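Local coordinates for protein cytosol aminopeptidase (Staphylococcus aureus subsp. aureus, PDB 3KZW) that probably cleaves amino acids one at a time from the N-termini of peptides, as a metal-dependent, six-subunit leucine aminopeptidase, at residues I223-H226 against F227-T230; N212-T215 against P216-A220; G101-K104 against T105-Y108; M111-I114 against W115-F119. All blocks are in the same frame, centred on the assembly; numbering follows the deposited sequence.

Contact 1 (I223-H226 against F227-T230); sequences IVNH and FKNT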
loop_
_atom_site.group_PDB
_atom_site.type_symbol
_atom_site.label_atom_id
_atom_site.label_comp_id
_atom_site.label_asym_id
_atom_site.label_seq_id
_atom_site.Cartn_x
_atom_site.Cartn_y
_atom_site.Cartn_z
ATOM N N ILE A 223 9.743 -4.447 41.057
ATOM C CA ILE A 223 9.127 -3.367 41.828
ATOM C C ILE A 223 9.054 -3.734 43.318
ATOM O O ILE A 223 9.352 -2.903 44.180
ATOM C CB ILE A 223 7.731 -2.980 41.263
ATOM C CG1 ILE A 223 7.875 -2.375 39.865
ATOM C CG2 ILE A 223 7.021 -1.983 42.174
ATOM C CD1 ILE A 223 6.603 -2.414 39.029
ATOM N N VAL A 224 8.677 -4.981 43.604
ATOM C CA VAL A 224 8.652 -5.502 44.974
ATOM C C VAL A 224 10.034 -5.391 45.622
ATOM O O VAL A 224 10.167 -4.840 46.717
ATOM C CB VAL A 224 8.157 -6.974 45.026
ATOM C CG1 VAL A 224 8.352 -7.577 46.413
ATOM C CG2 VAL A 224 6.704 -7.064 44.622
ATOM N N ASN A 225 11.053 -5.900 44.932
ATOM C CA ASN A 225 12.425 -5.900 45.443
ATOM C C ASN A 225 13.007 -4.501 45.629
ATOM O O ASN A 225 13.788 -4.270 46.555
ATOM C CB ASN A 225 13.340 -6.743 44.549
ATOM C CG ASN A 225 13.038 -8.234 44.636
ATOM O OD1 ASN A 225 12.567 -8.731 45.663
ATOM N ND2 ASN A 225 13.321 -8.957 43.554
ATOM N N HIS A 226 12.619 -3.575 44.754
ATOM C CA HIS A 226 13.102 -2.201 44.821
ATOM C C HIS A 226 12.585 -1.464 46.055
ATOM O O HIS A 226 13.346 -0.765 46.724
ATOM C CB HIS A 226 12.743 -1.429 43.552
ATOM C CG HIS A 226 13.141 0.011 43.597
ATOM N ND1 HIS A 226 14.434 0.433 43.374
ATOM C CD2 HIS A 226 12.422 1.128 43.857
ATOM C CE1 HIS A 226 14.492 1.748 43.488
ATOM N NE2 HIS A 226 13.285 2.194 43.781
ATOM N N PHE A 227 11.296 -1.624 46.349
ATOM C CA PHE A 227 10.665 -0.942 47.479
ATOM C C PHE A 227 10.656 -1.770 48.766
ATOM O O PHE A 227 10.009 -1.389 49.748
ATOM C CB PHE A 227 9.232 -0.534 47.124
ATOM C CG PHE A 227 9.141 0.571 46.110
ATOM C CD1 PHE A 227 9.630 1.843 46.395
ATOM C CD2 PHE A 227 8.541 0.346 44.876
ATOM C CE1 PHE A 227 9.537 2.869 45.463
ATOM C CE2 PHE A 227 8.442 1.366 43.934
ATOM C CZ PHE A 227 8.943 2.631 44.229
ATOM N N LYS A 228 11.386 -2.883 48.761
ATOM C CA LYS A 228 11.342 -3.862 49.850
ATOM C C LYS A 228 11.661 -3.275 51.230
ATOM O O LYS A 228 10.947 -3.547 52.199
ATOM C CB LYS A 228 12.249 -5.058 49.541
ATOM C CG LYS A 228 11.898 -6.309 50.328
ATOM C CD LYS A 228 12.685 -7.522 49.852
ATOM C CE LYS A 228 12.386 -8.736 50.726
ATOM N NZ LYS A 228 13.153 -9.942 50.306
ATOM N N ASN A 229 12.716 -2.466 51.315
ATOM C CA ASN A 229 13.127 -1.878 52.594
ATOM C C ASN A 229 12.735 -0.407 52.772
ATOM O O ASN A 229 13.357 0.325 53.552
ATOM C CB ASN A 229 14.634 -2.074 52.815
ATOM C CG ASN A 229 15.008 -3.526 53.072
ATOM O OD1 ASN A 229 14.314 -4.246 53.796
ATOM N ND2 ASN A 229 16.119 -3.960 52.483
ATOM N N THR A 230 11.695 0.016 52.057
ATOM C CA THR A 230 11.261 1.414 52.081
ATOM C C THR A 230 9.896 1.578 52.747
ATOM O O THR A 230 9.285 0.602 53.187
ATOM C CB THR A 230 11.211 2.029 50.655
ATOM O OG1 THR A 230 10.196 1.378 49.880
ATOM C CG2 THR A 230 12.560 1.897 49.948
#
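F227 takes the edge of the H226 ring on one face of its own ring and lies beside I223 as the chain leaves helix 216-226. Followed outward from its root, the phenylalanine side chain meets the helix at almost every atom. F227 CB passes 3.8 Å from I223 O, the carbonyl that accepts the backbone bond from F227 N (3.2 Å). With CG anti to its own carbonyl carbon (chi1 -70°), the ring is swung back alongside I223; F227 CD2 lies 3.4 Å from I223 O, and the rim meets the isoleucine methyl in the ring plane, F227 CD2 to I223 CG2 3.9 Å. H226 CD2 stands 3.6 Å above the F227 ring plane, close to the ring centre. The two rings thus form a T-shaped pair, planes at 80°. H226 NE2 is hydrogen-bonded to E318 on helix 308-322, which would limit the turning of the imidazole, while V314 and V234 pack against both I223 and F227. F227 opens a type I beta turn that ends at T230: T230 N and T230 OG1 approach F227 O from the same face, OG1 at 2.8 Å, and OG1 also bonds V232 N. The helix end thus passes directly into a type I beta turn, with F227 on the buried side, before strand 233-237.

Contact 2 (N212-T215 against P216-A220); sequences NVLT and PQTFA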
loop_
_atom_site.group_PDB
_atom_site.type_symbol
_atom_site.label_atom_id
_atom_site.label_comp_id
_atom_site.label_asym_id
_atom_site.label_seq_id
_atom_site.Cartn_x
_atom_site.Cartn_y
_atom_site.Cartn_z
ATOM N N ASN A 212 12.072 -9.696 26.297
ATOM C CA ASN A 212 12.276 -11.094 26.660
ATOM C C ASN A 212 12.878 -11.255 28.059
ATOM O O ASN A 212 12.909 -12.361 28.604
ATOM C CB ASN A 212 13.105 -11.837 25.599
ATOM C CG ASN A 212 14.501 -11.265 25.429
ATOM O OD1 ASN A 212 14.684 -10.056 25.301
ATOM N ND2 ASN A 212 15.491 -12.140 25.408
ATOM N N VAL A 213 13.346 -10.146 28.630
ATOM C CA VAL A 213 13.861 -10.116 30.000
ATOM C C VAL A 213 12.805 -9.538 30.951
ATOM O O VAL A 213 12.484 -10.151 31.972
ATOM C CB VAL A 213 15.186 -9.313 30.106
ATOM C CG1 VAL A 213 15.675 -9.257 31.547
ATOM C CG2 VAL A 213 16.257 -9.922 29.211
ATOM N N LEU A 214 12.270 -8.364 30.610
ATOM C CA LEU A 214 11.230 -7.728 31.418
ATOM C C LEU A 214 9.825 -8.131 30.960
ATOM O O LEU A 214 9.240 -7.515 30.066
ATOM C CB LEU A 214 11.383 -6.199 31.439
ATOM C CG LEU A 214 10.563 -5.464 32.506
ATOM C CD1 LEU A 214 11.272 -5.476 33.853
ATOM C CD2 LEU A 214 10.267 -4.038 32.081
ATOM N N THR A 215 9.306 -9.181 31.587
ATOM C CA THR A 215 7.938 -9.641 31.385
ATOM C C THR A 215 7.075 -9.057 32.506
ATOM O O THR A 215 7.622 -8.531 33.477
ATOM C CB THR A 215 7.874 -11.180 31.421
ATOM O OG1 THR A 215 8.232 -11.644 32.729
ATOM C CG2 THR A 215 8.831 -11.784 30.393
ATOM N N PRO A 216 5.732 -9.137 32.386
ATOM C CA PRO A 216 4.864 -8.639 33.459
ATOM C C PRO A 216 5.233 -9.187 34.842
ATOM O O PRO A 216 5.213 -8.439 35.820
ATOM C CB PRO A 216 3.479 -9.135 33.044
ATOM C CG PRO A 216 3.542 -9.187 31.575
ATOM C CD PRO A 216 4.944 -9.598 31.227
ATOM N N GLN A 217 5.576 -10.473 34.913
ATOM C CA GLN A 217 5.954 -11.112 36.170
ATOM C C GLN A 217 7.233 -10.510 36.749
ATOM O O GLN A 217 7.251 -10.094 37.908
ATOM C CB GLN A 217 6.116 -12.623 35.982
ATOM C CG GLN A 217 6.489 -13.372 37.254
ATOM C CD GLN A 217 6.895 -14.813 36.997
ATOM O OE1 GLN A 217 6.275 -15.519 36.197
ATOM N NE2 GLN A 217 7.939 -15.261 37.686
ATOM N N THR A 218 8.291 -10.461 35.940
ATOM C CA THR A 218 9.597 -9.960 36.390
ATOM C C THR A 218 9.557 -8.465 36.677
ATOM O O THR A 218 10.290 -7.975 37.535
ATOM C CB THR A 218 10.731 -10.263 35.380
ATOM O OG1 THR A 218 10.448 -9.627 34.131
ATOM C CG2 THR A 218 10.889 -11.767 35.166
ATOM N N PHE A 219 8.697 -7.749 35.954
ATOM C CA PHE A 219 8.469 -6.326 36.190
ATOM C C PHE A 219 7.865 -6.108 37.571
ATOM O O PHE A 219 8.320 -5.239 38.314
ATOM C CB PHE A 219 7.573 -5.738 35.094
ATOM C CG PHE A 219 7.380 -4.242 35.182
ATOM C CD1 PHE A 219 8.424 -3.401 35.565
ATOM C CD2 PHE A 219 6.156 -3.671 34.850
ATOM C CE1 PHE A 219 8.239 -2.022 35.638
ATOM C CE2 PHE A 219 5.967 -2.293 34.914
ATOM C CZ PHE A 219 7.009 -1.470 35.309
ATOM N N ALA A 220 6.857 -6.913 37.911
ATOM C CA ALA A 220 6.241 -6.891 39.239
ATOM C C ALA A 220 7.252 -7.249 40.330
ATOM O O ALA A 220 7.341 -6.559 41.345
ATOM C CB ALA A 220 5.045 -7.830 39.291
#
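T215 and T218 face each other across the start of helix 216-226, their side chains set at an oblique angle. In T218 the hydroxyl stands between its own backbone N and carbonyl carbon (chi1 61°), which turns OG1 back toward the preceding loop. There it accepts the T215 N-H at 2.8 Å, T215 N to T218 OG1, through a rather bent bond (140°). T215 is the N-cap and T218 the third residue of the first turn, so this bond corresponds to one of the two bonds of a capping box. The first regular helical bond is F219 N to T215 O, 2.8 Å, and P216, with no N-H to satisfy, takes the first helical position. L214 and F219 cross obliquely as well: L214 CD1 rests 3.9 Å from F219 CB, and L214 CD2 comes to 4.0 Å from F219 CD1, so both leucine methyls lie along one side of the phenylalanine, one at its root and the other at the near ring atom. F219 then meets F206 of helix 188-208 edge-to-face and, with P216, packs on C335 of strand 328-338. A220 and Q217 rest on strand 262-269, while N212, in the loop before the helix, is hydrogen-bonded to V350 of a second subunit.

Contact 3 (G101-K104 against T105-Y108); sequences GNLK and TRSY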
loop_
_atom_site.group_PDB
_atom_site.type_symbol
_atom_site.label_atom_id
_atom_site.label_comp_id
_atom_site.label_asym_id
_atom_site.label_seq_id
_atom_site.Cartn_x
_atom_site.Cartn_y
_atom_site.Cartn_z
ATOM N N GLY A 101 24.951 32.531 28.098
ATOM C CA GLY A 101 24.194 33.493 27.299
ATOM C C GLY A 101 23.912 34.758 28.078
ATOM O O GLY A 101 24.645 35.099 29.005
ATOM N N ASN A 102 22.847 35.458 27.700
ATOM C CA ASN A 102 22.414 36.645 28.430
ATOM C C ASN A 102 21.711 36.225 29.711
ATOM O O ASN A 102 20.744 35.461 29.669
ATOM C CB ASN A 102 21.489 37.505 27.564
ATOM C CG ASN A 102 21.461 38.957 27.998
ATOM O OD1 ASN A 102 21.254 39.271 29.173
ATOM N ND2 ASN A 102 21.663 39.857 27.043
ATOM N N LEU A 103 22.210 36.712 30.845
ATOM C CA LEU A 103 21.680 36.340 32.159
ATOM C C LEU A 103 20.282 36.893 32.432
ATOM O O LEU A 103 19.544 36.345 33.252
ATOM C CB LEU A 103 22.642 36.762 33.274
ATOM C CG LEU A 103 23.945 35.977 33.442
ATOM C CD1 LEU A 103 24.861 36.682 34.432
ATOM C CD2 LEU A 103 23.687 34.541 33.878
ATOM N N LYS A 104 19.927 37.980 31.750
ATOM C CA LYS A 104 18.588 38.561 31.849
ATOM C C LYS A 104 17.540 37.620 31.261
ATOM O O LYS A 104 16.461 37.447 31.831
ATOM C CB LYS A 104 18.518 39.910 31.123
ATOM C CG LYS A 104 19.477 40.977 31.624
ATOM C CD LYS A 104 19.323 42.260 30.810
ATOM C CE LYS A 104 20.508 43.205 30.989
ATOM N NZ LYS A 104 20.533 43.866 32.327
ATOM N N THR A 105 17.871 37.011 30.122
ATOM C CA THR A 105 16.935 36.166 29.379
ATOM C C THR A 105 17.316 34.685 29.442
ATOM O O THR A 105 17.313 33.987 28.423
ATOM C CB THR A 105 16.819 36.617 27.899
ATOM O OG1 THR A 105 18.118 36.624 27.292
ATOM C CG2 THR A 105 16.203 38.010 27.801
ATOM N N ARG A 106 17.641 34.213 30.645
ATOM C CA ARG A 106 18.037 32.820 30.845
ATOM C C ARG A 106 16.888 31.982 31.411
ATOM O O ARG A 106 16.528 32.107 32.583
ATOM C CB ARG A 106 19.277 32.728 31.740
ATOM C CG ARG A 106 19.937 31.354 31.751
ATOM C CD ARG A 106 21.257 31.357 32.504
ATOM N NE ARG A 106 21.085 31.564 33.943
ATOM C CZ ARG A 106 22.028 31.342 34.858
ATOM N NH1 ARG A 106 23.224 30.895 34.498
ATOM N NH2 ARG A 106 21.773 31.560 36.139
ATOM N N SER A 107 16.323 31.127 30.563
ATOM C CA SER A 107 15.189 30.281 30.928
ATOM C C SER A 107 15.630 29.037 31.695
ATOM O O SER A 107 16.828 28.773 31.831
ATOM C CB SER A 107 14.415 29.873 29.671
ATOM O OG SER A 107 15.245 29.153 28.771
ATOM N N TYR A 108 14.655 28.280 32.198
ATOM C CA TYR A 108 14.918 27.007 32.869
ATOM C C TYR A 108 15.464 25.968 31.887
ATOM O O TYR A 108 16.297 25.135 32.252
ATOM C CB TYR A 108 13.652 26.487 33.559
ATOM C CG TYR A 108 13.826 25.162 34.275
ATOM C CD1 TYR A 108 14.486 25.092 35.501
ATOM C CD2 TYR A 108 13.323 23.981 33.729
ATOM C CE1 TYR A 108 14.648 23.877 36.163
ATOM C CE2 TYR A 108 13.478 22.760 34.382
ATOM C CZ TYR A 108 14.142 22.716 35.597
ATOM O OH TYR A 108 14.294 21.508 36.245
#
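N102 meets T105 through a weak backbone bond and a side-chain contact, and also holds K104. The polar part rests on N102: its OD1 receives K104 N at 3.2 Å in a fairly straight bond (153°), the donor lying in the plane of the amide carbonyl and on a lone pair. The backbone oxygen of N102 takes the amide of T105, T105 N to N102 O 3.3 Å, but this bond is weak and strongly bent (129°). A side-chain carbonyl accepting from the backbone N two residues on defines an Asx turn, and here it turns the chain as it leaves strand 91-101 of the N-terminal domain on its way to helix 108-124. S107 is the N-cap of that helix, its side chain capping a backbone N further on, and the side chain of D110, at N3, accepts S107 N, as in a capping box.

The van der Waals contacts are of two sorts. T105 OG1, placed between its own backbone N and carbonyl carbon (chi1 56°), comes against the N102 side chain at CB, 3.5 Å away. L103 and R106 run side by side in the same direction, and the methyl L103 CD2 sits 3.6 Å above the guanidinium plane of R106, over its centre, with L103 CD2 to R106 CZ 3.7 Å.

The polar ends are bound outside the turn. R106 NH2 forms a salt bridge with D142 and also bonds F137 O, which would fix the rotation of the guanidinium against L103; K104 NZ is hydrogen-bonded to Y141.

Contact 4 (M111-I114 against W115-F119); sequences MLKI and WGHLF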
loop_
_atom_site.group_PDB
_atom_site.type_symbol
_atom_site.label_atom_id
_atom_site.label_comp_id
_atom_site.label_asym_id
_atom_site.label_seq_id
_atom_site.Cartn_x
_atom_site.Cartn_y
_atom_site.Cartn_z
ATOM N N MET A 111 19.124 26.512 31.555
ATOM C CA MET A 111 19.812 25.914 32.706
ATOM C C MET A 111 20.023 24.410 32.522
ATOM O O MET A 111 21.084 23.885 32.860
ATOM C CB MET A 111 19.049 26.178 34.012
ATOM C CG MET A 111 19.018 27.631 34.476
ATOM S SD MET A 111 17.903 27.860 35.895
ATOM C CE MET A 111 17.599 29.642 35.866
ATOM N N LEU A 112 19.012 23.727 31.983
ATOM C CA LEU A 112 19.110 22.295 31.680
ATOM C C LEU A 112 20.142 22.020 30.586
ATOM O O LEU A 112 20.868 21.027 30.640
ATOM C CB LEU A 112 17.748 21.724 31.275
ATOM C CG LEU A 112 16.633 21.649 32.320
ATOM C CD1 LEU A 112 15.354 21.149 31.676
ATOM C CD2 LEU A 112 17.014 20.760 33.497
ATOM N N LYS A 113 20.195 22.911 29.602
ATOM C CA LYS A 113 21.159 22.824 28.513
ATOM C C LYS A 113 22.582 23.094 29.012
ATOM O O LYS A 113 23.528 22.441 28.571
ATOM C CB LYS A 113 20.782 23.801 27.394
ATOM C CG LYS A 113 21.498 23.556 26.071
ATOM C CD LYS A 113 21.099 24.570 25.006
ATOM C CE LYS A 113 19.745 24.247 24.383
ATOM N NZ LYS A 113 19.331 25.285 23.395
ATOM N N ILE A 114 22.718 24.052 29.932
ATOM C CA ILE A 114 24.012 24.424 30.511
ATOM C C ILE A 114 24.601 23.283 31.342
ATOM O O ILE A 114 25.713 22.831 31.066
ATOM C CB ILE A 114 23.918 25.729 31.361
ATOM C CG1 ILE A 114 23.686 26.944 30.459
ATOM C CG2 ILE A 114 25.182 25.939 32.192
ATOM C CD1 ILE A 114 23.045 28.125 31.166
ATOM N N TRP A 115 23.855 22.822 32.345
ATOM C CA TRP A 115 24.308 21.728 33.210
ATOM C C TRP A 115 24.425 20.416 32.438
ATOM O O TRP A 115 25.347 19.631 32.669
ATOM C CB TRP A 115 23.376 21.547 34.414
ATOM C CG TRP A 115 23.405 22.674 35.405
ATOM C CD1 TRP A 115 22.367 23.502 35.735
ATOM C CD2 TRP A 115 24.521 23.093 36.203
ATOM N NE1 TRP A 115 22.768 24.411 36.684
ATOM C CE2 TRP A 115 24.084 24.185 36.988
ATOM C CE3 TRP A 115 25.848 22.657 36.328
ATOM C CZ2 TRP A 115 24.928 24.845 37.890
ATOM C CZ3 TRP A 115 26.687 23.315 37.223
ATOM C CH2 TRP A 115 26.221 24.398 37.991
ATOM N N GLY A 116 23.487 20.193 31.519
ATOM C CA GLY A 116 23.455 18.990 30.695
ATOM C C GLY A 116 24.718 18.786 29.885
ATOM O O GLY A 116 25.380 17.757 30.013
ATOM N N HIS A 117 25.057 19.772 29.059
ATOM C CA HIS A 117 26.254 19.694 28.222
ATOM C C HIS A 117 27.546 19.638 29.039
ATOM O O HIS A 117 28.507 18.972 28.644
ATOM C CB HIS A 117 26.310 20.850 27.219
ATOM C CG HIS A 117 25.335 20.723 26.089
ATOM N ND1 HIS A 117 24.930 21.801 25.334
ATOM C CD2 HIS A 117 24.675 19.649 25.593
ATOM C CE1 HIS A 117 24.068 21.398 24.418
ATOM N NE2 HIS A 117 23.895 20.096 24.554
ATOM N N LEU A 118 27.556 20.332 30.177
ATOM C CA LEU A 118 28.713 20.352 31.070
ATOM C C LEU A 118 29.016 18.971 31.645
ATOM O O LEU A 118 30.118 18.460 31.469
ATOM C CB LEU A 118 28.515 21.369 32.201
ATOM C CG LEU A 118 29.641 21.492 33.239
ATOM C CD1 LEU A 118 30.919 22.044 32.612
ATOM C CD2 LEU A 118 29.204 22.345 34.413
ATOM N N PHE A 119 28.034 18.374 32.321
ATOM C CA PHE A 119 28.210 17.060 32.947
ATOM C C PHE A 119 28.482 15.942 31.935
ATOM O O PHE A 119 29.181 14.976 32.243
ATOM C CB PHE A 119 27.015 16.706 33.840
ATOM C CG PHE A 119 26.877 17.586 35.054
ATOM C CD1 PHE A 119 27.968 17.829 35.890
ATOM C CD2 PHE A 119 25.652 18.158 35.375
ATOM C CE1 PHE A 119 27.837 18.641 37.015
ATOM C CE2 PHE A 119 25.514 18.971 36.501
ATOM C CZ PHE A 119 26.606 19.210 37.319
#
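The indole of W115 and the imidazole of H117 each lean back on the preceding turn of helix 108-124. W115 is stacked with the ring of F137, and its five-membered part lies against the backbone of M111, W115 CD1 coming near M111 O in an approach oblique to the ring. That same carbonyl accepts the backbone amide of the tryptophan, W115 N to M111 O 3.0 Å. The imidazole lies alongside K113, with H117 CE1 3.7 Å from K113 CG, and the two side chains run the same way. H117 CG is anti to its own carbonyl carbon (chi1 -73°), which places the ring back beside the lysine one turn earlier in the helix. The contact is made by the aliphatic part of the lysine, for K113 NZ stays 6.9 Å from H117 ND1, and the latter is hydrogen-bonded to G79 O.

Beneath the side chains run the i to i+4 bonds of an alpha-helix. G116 N binds L112 O at 2.9 Å, and L112 O also takes Q154 NE2, so one backbone oxygen serves both its own helix and a neighbouring one. H117 N to K113 O is 3.1 Å, and L118 N to I114 O 3.2 Å.

The helix is packed on two fronts: I114 and L118 lie on V98, L100 and I96 of strand 91-101, while L112, W115 and F119 meet helix 144-157 at R157, A150 and C151.

Overall arrangement
Contacts 1 and 2 share helix 216-226 in the catalytic domain, contact 2 at its start and contact 1 at its end, their centres 15 Å apart. Contact 3, in the N-terminal domain, is the loop leading into helix 108-124, which carries contact 4; their centres are 13 Å apart, and R106 CD packs on I114 CD1 at 3.9 Å. They also share outside partners: F137 binds R106 through its backbone O and stacks its ring on W115, and D142 pairs with R106 and packs on M111. Between the pairs nothing meets: the centres of contacts 2 and 3 are 44 Å apart, and the nearest atoms of contacts 1 and 4 about 21 Å. The sodium-site residues (T470, G474, G485, T488) belong to none of the four.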